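PDB 7KCT: 2-oxoglutarate carboxylase small subunit from Hydrogenobacter thermophilus, which is the biotin carboxylase-like subunit of a carboxylase, with an ATP-grasp domain, and holds ADP and magnesium in this model. Local coordinates for residues 118-123 against 128-133; 135-140 against 264-269; 144-149 against 163-168; 217-222 against 290-295. All coordinates share one frame; numbering follows the deposited sequence.

Contact 1. Residues 118-123 against 128-133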
# COMPACT_ATOMS: atom_id res chain seq x y z
N ILE A 118 33.00 5.91 0.41
CA ILE A 118 32.62 5.19 1.62
C ILE A 118 33.72 5.34 2.67
O ILE A 118 33.45 5.66 3.85
CB ILE A 118 32.36 3.71 1.27
CG1 ILE A 118 31.10 3.60 0.38
CG2 ILE A 118 32.21 2.92 2.53
CD1 ILE A 118 30.77 2.19 -0.03
N GLU A 119 34.97 5.11 2.27
CA GLU A 119 36.07 5.23 3.21
C GLU A 119 36.26 6.67 3.69
O GLU A 119 36.58 6.91 4.85
CB GLU A 119 37.33 4.75 2.53
CG GLU A 119 38.44 4.24 3.39
CD GLU A 119 39.46 3.61 2.47
OE1 GLU A 119 39.98 4.37 1.62
OE2 GLU A 119 39.66 2.38 2.52
N LEU A 120 36.12 7.63 2.79
CA LEU A 120 36.27 9.02 3.19
C LEU A 120 35.25 9.42 4.26
O LEU A 120 35.60 10.07 5.25
CB LEU A 120 36.12 9.90 1.97
CG LEU A 120 36.13 11.40 2.20
CD1 LEU A 120 37.53 11.90 2.58
CD2 LEU A 120 35.56 12.17 1.00
N MET A 121 33.97 9.14 4.03
CA MET A 121 32.89 9.56 4.91
C MET A 121 32.63 8.59 6.02
O MET A 121 31.64 8.76 6.74
CB MET A 121 31.63 9.78 4.10
CG MET A 121 31.94 10.74 3.03
SD MET A 121 32.59 12.38 3.59
CE MET A 121 31.15 13.38 4.14
N GLY A 122 33.52 7.64 6.23
CA GLY A 122 33.36 6.62 7.25
C GLY A 122 33.78 7.03 8.63
O GLY A 122 33.58 6.29 9.58
N ASP A 123 34.36 8.21 8.75
CA ASP A 123 34.76 8.75 10.03
C ASP A 123 34.04 10.08 10.18
O ASP A 123 34.10 10.91 9.28
CB ASP A 123 36.28 8.91 10.08
CG ASP A 123 36.75 9.64 11.30
OD1 ASP A 123 36.76 10.90 11.25
OD2 ASP A 123 37.07 8.98 12.32
N LYS A 128 32.80 15.84 8.85
CA LYS A 128 32.48 17.25 9.15
C LYS A 128 33.47 18.20 8.48
O LYS A 128 33.08 19.25 7.93
CB LYS A 128 32.51 17.49 10.66
CG LYS A 128 31.46 16.79 11.48
CD LYS A 128 31.71 16.97 12.97
CE LYS A 128 31.13 18.28 13.48
NZ LYS A 128 31.45 18.43 14.94
N GLU A 129 34.75 17.91 8.59
CA GLU A 129 35.74 18.79 7.96
C GLU A 129 35.51 18.89 6.45
O GLU A 129 35.53 19.99 5.89
CB GLU A 129 37.17 18.31 8.27
N VAL A 130 35.25 17.76 5.79
CA VAL A 130 34.97 17.80 4.36
C VAL A 130 33.75 18.67 4.10
O VAL A 130 33.74 19.49 3.16
CB VAL A 130 34.74 16.38 3.80
CG1 VAL A 130 34.29 16.49 2.39
CG2 VAL A 130 36.02 15.56 3.89
N MET A 131 32.66 18.49 4.90
CA MET A 131 31.44 19.28 4.65
C MET A 131 31.71 20.75 4.91
O MET A 131 31.20 21.60 4.21
CB MET A 131 30.26 18.80 5.51
CG MET A 131 29.88 17.36 5.14
SD MET A 131 29.55 17.18 3.35
CE MET A 131 27.87 17.58 3.04
N LYS A 132 32.46 21.05 5.99
CA LYS A 132 32.83 22.44 6.32
C LYS A 132 33.52 23.11 5.14
O LYS A 132 33.09 24.17 4.68
CB LYS A 132 33.74 22.43 7.55
CG LYS A 132 33.91 23.77 8.32
CD LYS A 132 34.73 23.50 9.63
CE LYS A 132 34.71 24.67 10.61
NZ LYS A 132 35.58 24.42 11.82
N ARG A 133 34.58 22.49 4.61
CA ARG A 133 35.27 23.07 3.48
C ARG A 133 34.37 23.21 2.26
O ARG A 133 34.67 24.03 1.39
CB ARG A 133 36.50 22.24 3.12
CG ARG A 133 37.76 22.60 3.90
CD ARG A 133 39.05 21.90 3.39
NE ARG A 133 39.28 20.66 4.13
CZ ARG A 133 39.19 19.44 3.62
NH1 ARG A 133 38.89 19.25 2.34
NH2 ARG A 133 39.41 18.39 4.40
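Asp-123 OD2 is gripped from two directions, by a salt bridge from Arg-202 NH1 and a hydrogen bond from Ser-168 OG, and just ahead of it in the chain Leu-120 and Met-121 lean against Val-130 and Met-131. Its other oxygen, OD1, caps Arg-126 N, so the same carboxylate starts helix 124-133 and belongs, with Arg-126 and Arg-202, to the pocket that holds bicarbonate here. The contact itself is purely apolar. Leu-120 and Val-130 reach toward each other tip to tip, CD1 of the leucine 4.2 Å from CG2 of the valine. With CG of Leu-120 placed opposite its backbone N (chi1 175°), the branch carrying CD1 extends to that methyl. One residue further along each segment, the two methionines cross at about a right angle, and CE of Met-121 stops 4.2 Å from SD of Met-131; each chain is bent at both chi2 and chi3. These are light touches rather than interlocked packing. After helix 115-120 the chain turns to Asp-123, and helix 124-133 leads away, with Val-130 also resting on Ile-274, and Met-131 on Val-136, while Ile-118 packs on helix 97-105.

Contact 2. Residues 135-140 against 264-269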
# COMPACT_ATOMS: atom_id res chain seq x y z
N GLY A 135 31.22 24.23 2.32
CA GLY A 135 30.19 25.22 2.56
C GLY A 135 29.06 24.81 3.49
O GLY A 135 28.17 25.63 3.73
N VAL A 136 29.05 23.59 4.04
CA VAL A 136 27.92 23.13 4.84
C VAL A 136 28.13 23.54 6.29
O VAL A 136 29.21 23.28 6.84
CB VAL A 136 27.74 21.61 4.72
CG1 VAL A 136 26.50 21.15 5.46
CG2 VAL A 136 27.68 21.17 3.29
N PRO A 137 27.15 24.17 6.96
CA PRO A 137 27.34 24.48 8.39
C PRO A 137 27.49 23.21 9.19
O PRO A 137 26.90 22.17 8.87
CB PRO A 137 26.08 25.27 8.77
CG PRO A 137 25.05 24.91 7.67
CD PRO A 137 25.87 24.67 6.44
N THR A 138 28.35 23.25 10.20
CA THR A 138 28.62 22.07 11.00
C THR A 138 28.46 22.44 12.45
O THR A 138 28.46 23.62 12.80
CB THR A 138 30.02 21.46 10.77
OG1 THR A 138 31.05 22.43 10.99
CG2 THR A 138 30.16 20.83 9.37
N VAL A 139 28.32 21.42 13.28
CA VAL A 139 28.21 21.63 14.72
C VAL A 139 29.58 22.04 15.26
O VAL A 139 30.56 21.30 15.06
CB VAL A 139 27.72 20.36 15.42
CG1 VAL A 139 27.49 20.65 16.90
CG2 VAL A 139 26.44 19.80 14.82
N PRO A 140 29.69 23.13 16.01
CA PRO A 140 30.98 23.48 16.61
C PRO A 140 31.51 22.36 17.48
O PRO A 140 30.76 21.63 18.12
CB PRO A 140 30.65 24.73 17.44
CG PRO A 140 29.42 25.34 16.75
CD PRO A 140 28.64 24.14 16.26
N GLY A 264 18.95 22.05 0.61
CA GLY A 264 19.07 21.00 -0.38
C GLY A 264 20.13 21.29 -1.44
O GLY A 264 20.84 20.37 -1.88
N SER A 265 20.28 22.56 -1.82
CA SER A 265 21.30 22.94 -2.79
C SER A 265 22.69 22.72 -2.23
O SER A 265 23.59 22.26 -2.94
CB SER A 265 21.11 24.39 -3.25
OG SER A 265 20.06 24.46 -4.20
N LEU A 266 22.87 23.02 -0.93
CA LEU A 266 24.15 22.86 -0.25
C LEU A 266 24.57 21.39 -0.19
O LEU A 266 25.77 21.07 -0.28
CB LEU A 266 24.05 23.40 1.17
CG LEU A 266 23.97 24.92 1.19
CD1 LEU A 266 24.38 25.42 2.58
CD2 LEU A 266 24.72 25.71 0.10
N VAL A 267 23.62 20.49 0.07
CA VAL A 267 24.00 19.09 0.15
C VAL A 267 24.33 18.56 -1.24
O VAL A 267 25.28 17.79 -1.39
CB VAL A 267 22.90 18.22 0.81
CG1 VAL A 267 22.69 18.65 2.23
CG2 VAL A 267 21.64 18.29 0.04
N VAL A 268 23.60 18.98 -2.26
CA VAL A 268 23.94 18.57 -3.62
C VAL A 268 25.37 19.00 -3.94
O VAL A 268 26.23 18.18 -4.28
CB VAL A 268 22.93 19.15 -4.63
CG1 VAL A 268 23.43 19.00 -6.09
CG2 VAL A 268 21.62 18.45 -4.51
N LYS A 269 25.66 20.30 -3.74
CA LYS A 269 27.00 20.83 -4.01
C LYS A 269 28.07 20.02 -3.31
O LYS A 269 29.11 19.71 -3.89
CB LYS A 269 27.09 22.30 -3.56
CG LYS A 269 28.44 22.99 -3.84
CD LYS A 269 28.50 24.44 -3.31
CE LYS A 269 29.93 24.97 -3.33
NZ LYS A 269 30.56 24.77 -4.68
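Two first torsions set up this contact. Leu-266 already points at the loop, and CG opposite its carbonyl carbon (chi1 -72°) carries CD1 to it; Val-136 has CG1 opposite its backbone N (chi1 -175°), leaving CG2 to meet the helix backbone. The leucine methyl touches Gly-135 and Pro-137, and Val-136 meets the leucine's backbone. CD1 of Leu-266 lies 4.0 Å from Gly-135 O and, a little further on, 4.2 Å from Pro-137 CD, so a single methyl touches both a peptide carbonyl and the CD methylene of the proline. Between those two, Val-136 returns the contact: its CG2 comes to 4.1 Å from the carbonyl oxygen of Leu-266 itself. No hydrogen bond joins the segments; each of the two carbonyl oxygens meets a methyl across the contact. Val-136 is buried, its side chain also packing on Phe-284, Phe-294 and Met-131, whereas Gly-135 is exposed. Val-267, pointing away from the loop, packs on Met-282 and Phe-284 of strand 278-286. The loop geometry is a classic helix exit. Gly-135 has a positive phi of 103°, and Val-136 N reaches back to Met-131 O in what is probably a hydrogen bond, one of the two bonds back into the last turn. That is the Schellman motif, here closing helix 124-133 within the ATP-grasp domain and delivering the following residues to helix 257-273 and to strand 292-298.

Contact 3. Residues 144-149 against 163-168. With ADP (adenosine-5'-diphosphate), chain C.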
# COMPACT_ATOMS: atom_id res chain seq x y z
N GLY A 144 38.53 17.69 14.43
CA GLY A 144 39.04 16.35 14.38
C GLY A 144 38.88 15.56 15.67
O GLY A 144 38.26 15.98 16.66
N ILE A 145 39.46 14.36 15.64
CA ILE A 145 39.41 13.46 16.76
C ILE A 145 40.16 14.05 17.95
O ILE A 145 41.01 14.93 17.81
CB ILE A 145 40.03 12.12 16.32
CG1 ILE A 145 39.10 11.46 15.30
CG2 ILE A 145 40.27 11.22 17.49
CD1 ILE A 145 39.79 10.41 14.44
N LEU A 146 39.83 13.54 19.14
CA LEU A 146 40.48 13.96 20.38
C LEU A 146 41.69 13.08 20.67
O LEU A 146 41.59 11.85 20.63
CB LEU A 146 39.49 13.90 21.54
CG LEU A 146 38.18 14.71 21.47
CD1 LEU A 146 37.20 14.17 22.53
CD2 LEU A 146 38.45 16.19 21.70
N LYS A 147 42.82 13.72 21.01
CA LYS A 147 44.06 12.99 21.29
C LYS A 147 44.00 12.27 22.64
O LYS A 147 44.59 11.19 22.78
CB LYS A 147 45.27 13.94 21.22
N ASP A 148 43.31 12.84 23.62
CA ASP A 148 43.24 12.26 24.96
C ASP A 148 42.16 13.02 25.72
O ASP A 148 41.65 14.03 25.24
CB ASP A 148 44.61 12.48 25.65
CG ASP A 148 44.97 13.99 25.73
OD1 ASP A 148 44.20 14.81 25.18
OD2 ASP A 148 46.00 14.41 26.29
N VAL A 149 41.86 12.53 26.94
CA VAL A 149 40.88 13.16 27.81
C VAL A 149 41.31 14.58 28.10
O VAL A 149 40.51 15.51 28.13
CB VAL A 149 40.75 12.41 29.15
N VAL A 163 28.23 19.54 26.21
CA VAL A 163 28.87 19.00 25.02
C VAL A 163 28.51 17.52 24.92
O VAL A 163 28.00 16.91 25.86
CB VAL A 163 30.41 19.15 25.02
CG1 VAL A 163 30.81 20.59 25.18
CG2 VAL A 163 31.04 18.28 26.10
N LEU A 164 28.83 16.95 23.76
CA LEU A 164 28.52 15.56 23.41
C LEU A 164 29.80 14.87 22.94
O LEU A 164 30.47 15.36 22.03
CB LEU A 164 27.47 15.51 22.31
CG LEU A 164 26.76 14.21 22.00
CD1 LEU A 164 25.97 13.79 23.21
CD2 LEU A 164 25.86 14.47 20.88
N LEU A 165 30.15 13.75 23.56
CA LEU A 165 31.14 12.85 23.00
C LEU A 165 30.48 11.88 22.01
O LEU A 165 29.35 11.41 22.23
CB LEU A 165 31.84 12.11 24.12
CG LEU A 165 32.56 12.92 25.17
CD1 LEU A 165 32.95 11.98 26.29
CD2 LEU A 165 33.77 13.59 24.53
N LYS A 166 31.17 11.60 20.91
CA LYS A 166 30.68 10.66 19.90
C LYS A 166 31.84 9.81 19.39
O LYS A 166 32.95 10.32 19.19
CB LYS A 166 30.06 11.40 18.73
CG LYS A 166 29.02 12.41 19.15
CD LYS A 166 28.51 13.31 18.03
CE LYS A 166 27.60 12.60 17.06
NZ LYS A 166 26.86 13.53 16.15
N ALA A 167 31.56 8.52 19.14
CA ALA A 167 32.50 7.66 18.44
C ALA A 167 32.63 8.13 17.00
O ALA A 167 31.62 8.21 16.29
CB ALA A 167 32.02 6.21 18.50
N SER A 168 33.86 8.42 16.55
CA SER A 168 34.01 8.89 15.18
C SER A 168 33.75 7.76 14.18
O SER A 168 33.40 8.02 13.02
CB SER A 168 35.40 9.50 14.95
OG SER A 168 35.34 10.38 13.84
PB ADP C . 24.72 7.47 14.66
O1B ADP C . 24.76 6.42 15.72
O2B ADP C . 23.50 7.94 13.91
O3B ADP C . 25.96 7.55 13.80
PA ADP C . 24.63 10.28 14.85
O1A ADP C . 23.70 10.51 13.71
O2A ADP C . 25.76 11.28 15.05
O3A ADP C . 25.08 8.99 15.62
O5' ADP C . 23.53 11.08 16.14
C5' ADP C . 22.73 10.12 16.92
C4' ADP C . 21.59 10.93 17.40
O4' ADP C . 22.13 11.62 18.55
C3' ADP C . 21.15 11.95 16.42
O3' ADP C . 20.01 11.49 15.69
C2' ADP C . 20.65 13.00 17.41
O2' ADP C . 19.39 12.59 18.07
C1' ADP C . 21.66 12.96 18.52
N9 ADP C . 22.77 13.91 18.29
C8 ADP C . 23.91 13.77 17.49
N7 ADP C . 24.71 14.87 17.57
C5 ADP C . 24.03 15.75 18.42
C6 ADP C . 24.33 17.05 18.89
N6 ADP C . 25.47 17.67 18.49
N1 ADP C . 23.48 17.72 19.71
C2 ADP C . 22.37 17.01 20.06
N3 ADP C . 21.96 15.78 19.71
C4 ADP C . 22.83 15.17 18.87
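Leu-146 and Leu-165 make the closer and fully buried pair of this contact, crossing at about a right angle with CD1 of the first 4.0 Å from CD2 of the second. Around them, Leu-146 also lies on Leu-207, and Leu-165 on Leu-185 and Asn-188 of helix 182-200. Each leucine has CG opposite its carbonyl carbon (chi1 -58° in both), and the two branches meet between loop and strand. The other pair sits nearer solvent. There Ile-145, partly exposed, offers CG1 to Ser-168 OG at 4.2 Å, a methylene beside a hydroxyl and no bond. The serine oxygen is instead occupied by Asp-123 OD2 and Ala-125 N, while Ile-145 also borders Arg-202, its side chain about 5 Å from the bound bicarbonate. Beyond it the loop runs out to the exposed Lys-147 and to Asp-148, which caps helix 149-159 through Glu-151 N. Strand 163-167 has a second, very different flank. Lys-166 sends its amine to ADP, NZ donating to O2A at 2.7 Å and to N7 at 2.9 Å, with a bend at chi3 (73°) that brings NZ between phosphate and base; Glu-208 supplies a salt bridge to the same nitrogen. Next to it Leu-164 CD2 lies over the face of the adenine, 3.3 Å from C5. A strand lysine joining the alpha-phosphate to the adenine, beside an apolar residue against the face of the base, is characteristic of the nucleotide pocket of ATP-grasp proteins.

Contact 4. Residues 217-222 against 290-295. With ADP (adenosine-5'-diphosphate), chain C.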
# COMPACT_ATOMS: atom_id res chain seq x y z
N ILE A 217 16.99 16.30 11.34
CA ILE A 217 16.53 16.60 9.99
C ILE A 217 17.56 16.01 9.02
O ILE A 217 18.76 16.26 9.17
CB ILE A 217 16.37 18.12 9.77
CG1 ILE A 217 15.39 18.74 10.78
CG2 ILE A 217 15.98 18.40 8.38
CD1 ILE A 217 14.03 18.25 10.73
N GLU A 218 17.10 15.24 8.03
CA GLU A 218 18.06 14.58 7.15
C GLU A 218 17.61 14.71 5.70
O GLU A 218 16.41 14.70 5.41
CB GLU A 218 18.25 13.10 7.53
CG GLU A 218 17.02 12.29 7.32
CD GLU A 218 17.18 10.87 7.77
OE1 GLU A 218 18.15 10.61 8.52
OE2 GLU A 218 16.34 10.02 7.39
N PHE A 219 18.59 14.93 4.81
CA PHE A 219 18.34 15.14 3.40
C PHE A 219 18.78 13.93 2.58
O PHE A 219 19.89 13.43 2.73
CB PHE A 219 19.11 16.37 2.86
CG PHE A 219 18.40 17.66 3.08
CD1 PHE A 219 18.48 18.31 4.29
CD2 PHE A 219 17.64 18.21 2.10
CE1 PHE A 219 17.81 19.49 4.50
CE2 PHE A 219 16.96 19.40 2.32
CZ PHE A 219 17.06 20.02 3.53
N GLN A 220 17.93 13.53 1.66
CA GLN A 220 18.14 12.40 0.78
C GLN A 220 18.78 12.90 -0.50
O GLN A 220 18.25 13.83 -1.13
CB GLN A 220 16.80 11.75 0.48
CG GLN A 220 16.83 10.59 -0.47
CD GLN A 220 17.50 9.38 0.12
OE1 GLN A 220 16.98 8.76 1.06
NE2 GLN A 220 18.65 9.02 -0.44
N VAL A 221 19.92 12.32 -0.87
CA VAL A 221 20.49 12.63 -2.19
C VAL A 221 20.49 11.36 -3.03
O VAL A 221 20.51 10.24 -2.51
CB VAL A 221 21.90 13.24 -2.12
CG1 VAL A 221 21.93 14.47 -1.19
CG2 VAL A 221 22.91 12.23 -1.68
N LEU A 222 20.45 11.56 -4.35
CA LEU A 222 20.50 10.51 -5.36
C LEU A 222 21.32 11.03 -6.55
O LEU A 222 20.98 12.08 -7.10
CB LEU A 222 19.08 10.13 -5.79
CG LEU A 222 18.92 8.93 -6.72
CD1 LEU A 222 19.35 7.67 -6.02
CD2 LEU A 222 17.47 8.77 -7.17
N GLY A 290 15.81 27.27 14.46
CA GLY A 290 15.55 26.76 13.12
C GLY A 290 16.74 26.55 12.20
O GLY A 290 16.54 26.32 11.00
N ASN A 291 17.96 26.58 12.72
CA ASN A 291 19.18 26.47 11.92
C ASN A 291 19.73 25.05 11.94
O ASN A 291 19.78 24.41 12.99
CB ASN A 291 20.26 27.42 12.45
CG ASN A 291 19.84 28.90 12.41
OD1 ASN A 291 19.50 29.42 11.35
ND2 ASN A 291 19.78 29.54 13.56
N LEU A 292 20.19 24.59 10.78
CA LEU A 292 20.72 23.23 10.62
C LEU A 292 22.24 23.18 10.66
O LEU A 292 22.92 24.03 10.08
CB LEU A 292 20.21 22.65 9.29
CG LEU A 292 18.86 21.94 9.30
CD1 LEU A 292 17.88 22.68 10.15
CD2 LEU A 292 18.33 21.76 7.87
N TYR A 293 22.76 22.16 11.34
CA TYR A 293 24.18 21.84 11.40
C TYR A 293 24.41 20.37 11.07
O TYR A 293 23.79 19.47 11.67
CB TYR A 293 24.73 22.12 12.79
CG TYR A 293 24.40 23.52 13.28
CD1 TYR A 293 23.16 23.79 13.88
CD2 TYR A 293 25.31 24.56 13.15
CE1 TYR A 293 22.84 25.08 14.35
CE2 TYR A 293 25.01 25.85 13.64
CZ TYR A 293 23.77 26.11 14.22
OH TYR A 293 23.48 27.38 14.66
N PHE A 294 25.36 20.13 10.17
CA PHE A 294 25.62 18.79 9.68
C PHE A 294 26.27 17.99 10.77
O PHE A 294 27.10 18.51 11.53
CB PHE A 294 26.52 18.85 8.46
CG PHE A 294 27.12 17.52 8.06
CD1 PHE A 294 28.27 17.05 8.65
CD2 PHE A 294 26.52 16.74 7.07
CE1 PHE A 294 28.84 15.83 8.26
CE2 PHE A 294 27.08 15.52 6.65
CZ PHE A 294 28.23 15.06 7.25
N ILE A 295 25.85 16.74 10.89
CA ILE A 295 26.51 15.87 11.85
C ILE A 295 27.10 14.59 11.26
O ILE A 295 28.04 14.02 11.83
CB ILE A 295 25.57 15.51 13.01
CG1 ILE A 295 24.26 14.89 12.48
CG2 ILE A 295 25.32 16.78 13.91
CD1 ILE A 295 23.41 14.11 13.57
PB ADP C . 24.72 7.47 14.66
O1B ADP C . 24.76 6.42 15.72
O2B ADP C . 23.50 7.94 13.91
O3B ADP C . 25.96 7.55 13.80
PA ADP C . 24.63 10.28 14.85
O1A ADP C . 23.70 10.51 13.71
O2A ADP C . 25.76 11.28 15.05
O3A ADP C . 25.08 8.99 15.62
O5' ADP C . 23.53 11.08 16.14
C5' ADP C . 22.73 10.12 16.92
C4' ADP C . 21.59 10.93 17.40
O4' ADP C . 22.13 11.62 18.55
C3' ADP C . 21.15 11.95 16.42
O3' ADP C . 20.01 11.49 15.69
C2' ADP C . 20.65 13.00 17.41
O2' ADP C . 19.39 12.59 18.07
C1' ADP C . 21.66 12.96 18.52
N9 ADP C . 22.77 13.91 18.29
C8 ADP C . 23.91 13.77 17.49
N7 ADP C . 24.71 14.87 17.57
C5 ADP C . 24.03 15.75 18.42
C6 ADP C . 24.33 17.05 18.89
N6 ADP C . 25.47 17.67 18.49
N1 ADP C . 23.48 17.72 19.71
C2 ADP C . 22.37 17.01 20.06
N3 ADP C . 21.96 15.78 19.71
C4 ADP C . 22.83 15.17 18.87
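Leu-292 carries most of the buried surface here, with Ile-217 and Phe-219 sharing the rest. One methyl does all the touching: CD2 of Leu-292 sits 4.1 Å from CG2 of Ile-217 and equally 4.1 Å from CE1 of Phe-219. It comes to the phenylalanine at the ring edge, near the ring plane, so the faces of that ring take no part in this approach. The leucine crosses both partners at roughly right angles. In Ile-217 the CG2 branch lies opposite the backbone N and meets the leucine, while the longer CG1 arm (chi1 -57°) leads off elsewhere. No polar bond crosses between the segments; Leu-292 N is instead bound to Tyr-263 OH of helix 257-273. Further along, Ile-295 belongs to the nucleotide pocket, its CD1 lying 3.6 Å from ADP O1A. The two strands are not sheet neighbours. Strand 278-286 runs between them, paired through its backbone with Ile-217 and Phe-219, and Leu-292 packs on its Phe-284 and Ala-286 as well. The contact therefore reaches over strand 278-286, the inner strand between them, in an antiparallel sheet where 215-223 lies beside 229-236 and 292-298 is one of the two outermost strands within this chain.

Contacts 3 and 4 are buried, whereas contacts 1 and 2 are only partly buried, and contact 2 reaches the exposed Gly-135. Helix 124-133 links the first two: contact 1 uses its body and contact 2 the loop that leaves it. Contact 2 in turn adjoins contact 4, where Pro-137 O is hydrogen-bonded to Phe-294 N (2.9 Å). No hydrogen bond crosses any of the four; apolar groups do the touching, against a sulfur in contact 1, carbonyl oxygens in contact 2 and a ring edge in contact 4. Asp-123 and Ser-168 tie contact 1 to contact 3, while Lys-166 and Ile-295 meet the same ADP, one through hydrogen bonds and the other by van der Waals contact alone.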